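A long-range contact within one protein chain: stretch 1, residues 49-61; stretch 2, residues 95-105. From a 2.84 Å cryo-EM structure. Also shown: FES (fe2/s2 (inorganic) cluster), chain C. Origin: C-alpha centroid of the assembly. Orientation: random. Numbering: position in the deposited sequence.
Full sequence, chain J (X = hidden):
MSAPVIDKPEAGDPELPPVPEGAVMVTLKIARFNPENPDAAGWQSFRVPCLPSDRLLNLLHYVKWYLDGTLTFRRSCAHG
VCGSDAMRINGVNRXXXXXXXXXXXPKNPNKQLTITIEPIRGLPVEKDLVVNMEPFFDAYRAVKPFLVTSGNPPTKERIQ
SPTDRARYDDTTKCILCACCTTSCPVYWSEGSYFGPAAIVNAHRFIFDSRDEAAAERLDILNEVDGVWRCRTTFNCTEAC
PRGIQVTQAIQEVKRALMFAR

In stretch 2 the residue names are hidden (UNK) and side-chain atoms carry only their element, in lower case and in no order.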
# COMPACT_ATOMS: atom_id res chain seq x y z
N PRO J 49 10.32 -28.45 50.23
CA PRO J 49 10.51 -27.56 51.37
C PRO J 49 10.52 -26.11 50.93
O PRO J 49 10.99 -25.77 49.85
CB PRO J 49 11.87 -27.98 51.91
CG PRO J 49 12.59 -28.45 50.73
CD PRO J 49 11.58 -29.11 49.84
N CYS J 50 9.99 -25.25 51.79
CA CYS J 50 9.90 -23.82 51.54
C CYS J 50 10.68 -23.07 52.60
O CYS J 50 11.05 -23.62 53.63
CB CYS J 50 8.44 -23.37 51.51
SG CYS J 50 8.18 -21.61 51.24
N LEU J 51 10.93 -21.79 52.34
CA LEU J 51 11.63 -20.90 53.25
C LEU J 51 10.91 -19.57 53.29
O LEU J 51 9.96 -19.33 52.53
CB LEU J 51 13.09 -20.69 52.83
CG LEU J 51 14.20 -21.63 53.29
CD1 LEU J 51 14.28 -21.59 54.80
CD2 LEU J 51 14.02 -23.04 52.77
N PRO J 52 11.32 -18.66 54.18
CA PRO J 52 10.86 -17.28 54.05
C PRO J 52 11.41 -16.59 52.82
O PRO J 52 10.69 -15.83 52.16
CB PRO J 52 11.35 -16.62 55.35
CG PRO J 52 11.49 -17.75 56.30
CD PRO J 52 11.98 -18.89 55.48
N SER J 53 12.68 -16.82 52.50
CA SER J 53 13.30 -16.22 51.32
C SER J 53 13.30 -17.19 50.15
O SER J 53 14.35 -17.55 49.61
CB SER J 53 14.72 -15.76 51.66
OG SER J 53 14.69 -14.70 52.59
N ASP J 54 12.11 -17.62 49.75
CA ASP J 54 11.94 -18.45 48.56
C ASP J 54 10.95 -17.80 47.62
O ASP J 54 10.40 -16.74 47.90
CB ASP J 54 11.46 -19.86 48.89
CG ASP J 54 12.57 -20.76 49.37
OD1 ASP J 54 13.74 -20.51 49.01
OD2 ASP J 54 12.27 -21.73 50.09
N ARG J 55 10.74 -18.47 46.49
CA ARG J 55 9.78 -18.05 45.49
C ARG J 55 9.32 -19.29 44.74
O ARG J 55 9.97 -20.34 44.78
CB ARG J 55 10.37 -17.01 44.55
CG ARG J 55 10.29 -15.62 45.09
CD ARG J 55 11.50 -14.80 44.76
NE ARG J 55 11.52 -13.57 45.54
CZ ARG J 55 10.93 -12.45 45.18
NH1 ARG J 55 11.00 -11.37 45.94
NH2 ARG J 55 10.25 -12.39 44.04
N LEU J 56 8.19 -19.16 44.06
CA LEU J 56 7.68 -20.33 43.36
C LEU J 56 8.66 -20.82 42.31
O LEU J 56 8.65 -22.00 41.97
CB LEU J 56 6.34 -20.02 42.71
CG LEU J 56 5.58 -21.25 42.25
CD1 LEU J 56 5.39 -22.17 43.39
CD2 LEU J 56 4.26 -20.85 41.71
N LEU J 57 9.53 -19.95 41.81
CA LEU J 57 10.55 -20.40 40.89
C LEU J 57 11.55 -21.30 41.59
O LEU J 57 11.96 -22.32 41.05
CB LEU J 57 11.26 -19.22 40.26
CG LEU J 57 11.88 -19.47 38.89
CD1 LEU J 57 10.81 -19.96 37.95
CD2 LEU J 57 12.52 -18.22 38.38
N ASN J 58 11.96 -20.94 42.81
CA ASN J 58 12.85 -21.80 43.57
C ASN J 58 12.21 -23.15 43.82
O ASN J 58 12.87 -24.19 43.75
CB ASN J 58 13.23 -21.15 44.88
CG ASN J 58 14.02 -19.88 44.69
OD1 ASN J 58 14.05 -19.32 43.61
ND2 ASN J 58 14.66 -19.43 45.75
N LEU J 59 10.90 -23.17 44.08
CA LEU J 59 10.25 -24.44 44.36
C LEU J 59 10.10 -25.29 43.11
O LEU J 59 10.28 -26.51 43.15
CB LEU J 59 8.89 -24.20 45.00
CG LEU J 59 8.82 -23.46 46.33
CD1 LEU J 59 7.60 -23.94 47.06
CD2 LEU J 59 10.05 -23.69 47.16
N LEU J 60 9.77 -24.67 41.98
CA LEU J 60 9.69 -25.42 40.73
C LEU J 60 11.06 -25.92 40.30
O LEU J 60 11.16 -26.99 39.70
CB LEU J 60 9.07 -24.55 39.64
CG LEU J 60 7.63 -24.12 39.84
CD1 LEU J 60 7.25 -23.13 38.78
CD2 LEU J 60 6.73 -25.30 39.77
N HIS J 61 12.12 -25.18 40.61
CA HIS J 61 13.47 -25.67 40.37
C HIS J 61 13.77 -26.88 41.23
O HIS J 61 14.36 -27.84 40.75
CB HIS J 61 14.48 -24.57 40.64
CG HIS J 61 14.72 -23.66 39.48
ND1 HIS J 61 15.18 -22.37 39.62
CD2 HIS J 61 14.57 -23.86 38.15
CE1 HIS J 61 15.29 -21.81 38.44
NE2 HIS J 61 14.93 -22.69 37.52
N UNK J 95 3.56 -14.61 36.96
CA UNK J 95 5.03 -14.57 36.90
C UNK J 95 5.71 -15.22 38.08
O UNK J 95 6.15 -14.54 39.00
c UNK J 95 5.35 -12.78 34.28
c UNK J 95 6.61 -11.26 35.69
c UNK J 95 6.24 -12.68 35.45
c UNK J 95 5.60 -13.15 36.74
N UNK J 96 5.77 -16.55 38.07
CA UNK J 96 6.18 -17.36 39.21
C UNK J 96 7.43 -16.90 39.93
O UNK J 96 7.67 -17.33 41.05
c UNK J 96 6.41 -18.79 38.74
N UNK J 97 8.25 -16.06 39.32
CA UNK J 97 9.46 -15.60 40.00
C UNK J 97 9.17 -14.55 41.06
O UNK J 97 10.11 -14.08 41.70
c UNK J 97 10.45 -15.02 39.01
s UNK J 97 10.12 -13.35 38.50
N UNK J 98 7.92 -14.16 41.25
CA UNK J 98 7.59 -13.05 42.12
C UNK J 98 6.59 -13.38 43.21
O UNK J 98 6.20 -12.47 43.95
c UNK J 98 8.04 -11.23 40.44
c UNK J 98 7.40 -10.20 39.58
c UNK J 98 8.21 -8.95 39.64
n UNK J 98 7.54 -7.86 38.90
c UNK J 98 7.03 -11.89 41.30
N UNK J 99 6.16 -14.63 43.35
CA UNK J 99 5.07 -14.90 44.26
C UNK J 99 5.50 -14.83 45.72
O UNK J 99 4.64 -14.78 46.60
c UNK J 99 4.11 -16.37 42.51
c UNK J 99 5.29 -17.32 44.46
c UNK J 99 4.41 -16.25 43.97
N UNK J 100 6.80 -14.84 46.01
CA UNK J 100 7.31 -14.27 47.26
C UNK J 100 6.66 -14.92 48.48
O UNK J 100 5.83 -14.33 49.17
c UNK J 100 7.11 -12.76 47.27
c UNK J 100 7.65 -12.02 48.48
c UNK J 100 7.38 -10.53 48.34
c UNK J 100 9.12 -12.28 48.63
N UNK J 101 7.02 -16.17 48.71
CA UNK J 101 6.43 -16.92 49.81
C UNK J 101 6.82 -16.42 51.18
O UNK J 101 6.50 -17.13 52.13
c UNK J 101 5.77 -20.93 46.68
c UNK J 101 6.78 -18.39 49.67
s UNK J 101 6.48 -20.72 48.29
c UNK J 101 6.22 -18.96 48.42
N UNK J 102 7.50 -15.28 51.33
CA UNK J 102 7.78 -14.71 52.64
C UNK J 102 6.51 -14.56 53.47
O UNK J 102 6.57 -14.59 54.71
n UNK J 102 12.13 -10.89 50.61
c UNK J 102 9.86 -11.50 53.43
c UNK J 102 8.46 -13.35 52.49
c UNK J 102 9.10 -12.79 53.74
c UNK J 102 11.33 -10.64 51.63
n UNK J 102 11.10 -9.39 52.00
n UNK J 102 10.76 -11.65 52.29
N UNK J 103 5.36 -14.38 52.82
CA UNK J 103 4.11 -14.15 53.52
C UNK J 103 3.31 -15.45 53.63
O UNK J 103 2.32 -15.67 52.93
o UNK J 103 3.55 -14.36 50.85
c UNK J 103 3.24 -13.25 51.32
o UNK J 103 2.88 -12.30 50.60
c UNK J 103 3.31 -13.05 52.82
N UNK J 104 3.76 -16.32 54.53
CA UNK J 104 3.02 -17.52 54.89
C UNK J 104 2.80 -17.50 56.40
O UNK J 104 3.55 -18.10 57.18
c UNK J 104 7.64 -20.23 54.77
s UNK J 104 5.99 -20.41 54.12
c UNK J 104 5.18 -18.97 54.86
c UNK J 104 3.75 -18.80 54.39
N UNK J 105 1.75 -16.80 56.81
CA UNK J 105 1.28 -16.78 58.19
C UNK J 105 0.43 -18.01 58.51
O UNK J 105 0.51 -18.54 59.62
c UNK J 105 0.50 -15.49 58.47
c UNK J 105 1.30 -14.19 58.32
c UNK J 105 0.54 -13.02 58.92
c UNK J 105 2.67 -14.33 58.95
FE1 FES C . 12.17 -14.01 33.87
FE2 FES C . 10.16 -14.47 36.06
S1 FES C . 12.07 -15.40 35.54
S2 FES C . 10.41 -12.91 34.56

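Position 95 carries four side-chain carbons, forked at the second, and its side chain is out of reach of stretch 1; branching at the gamma carbon identifies Leu95. Position 96 has a single carbon, CB, which lies 4.2 Å from CB of Leu56, while its backbone O is 3.4 Å from that same CB; one carbon means Ala96. Position 97 has one carbon followed by one sulfur. Its CB lies 3.9 Å from CD2 of Leu57, and the sulfur sits 2.7 Å from FE2 of the iron-sulfur cluster; the short C-S side chain makes this Cys97.

Position 98 shows four carbons in a row ending in nitrogen. Its CB-bearing CA lies 3.3 Å from NH2 of Arg55, and CA-to-CB points away from stretch 1: Lys98. At position 99 the first carbon carries two more, three in all, and one of these branches reaches CB of Leu56; branching at CB with no oxygen gives Val99, with CG2 to Leu56 CB at 3.4 Å. Position 100 again has four carbons forked at the second, close to the Arg55 guanidinium, so it is Leu100; its CG lies over one face of that group and its CD1 is 3.4 Å from Arg55 NH1.

Position 101 is an unbranched run of two carbons, a sulfur and a terminal carbon; the terminal carbon touches Leu56 and Leu59 and the sulfur touches Cys50, hence Met101. With chi2 and chi3 both t, the chain extends so that CE lies 3.5 Å from Leu56 CD1 and 3.5 Å from Leu59 CD1, while SD is 3.5 Å from Cys50 SG. Position 102 has three carbons, a nitrogen, and a carbon bearing two further nitrogens: a guanidinium, with Pro52 O at its edge, so Arg102. Pro52 O is also 3.2 Å from Arg102 CA.

Position 103 has two carbons, the second carrying two oxygens, and makes no contact with stretch 1: Asp103. Position 104 repeats the C-C-S-C pattern, its terminal carbon touching Leu51 O and its sulfur Cys50, so Met104; its CE is 3.3 Å from Leu51 O and its SD 3.8 Å from Cys50 SG. Position 105, four carbons forked at the second and out of reach, is Leu105.

The contact buries 772 Å² in total. Apolar packing joins the start of the helix to Ala96, Val99 and Met101, and Cys50 meets both methionine sulfurs. Polar anchoring is sparse: Arg55 NH2 donates to Cys97 O at 2.9 Å and 152°, whereas the bond from Leu57 N to Ala96 O, 3.3 Å and 123°, is weak. Arg55, at the helix N-cap position, thus ties its side chain to the backbone of the cluster-bound cysteine.

Stretch 2 95-105: LACKVLMRDML
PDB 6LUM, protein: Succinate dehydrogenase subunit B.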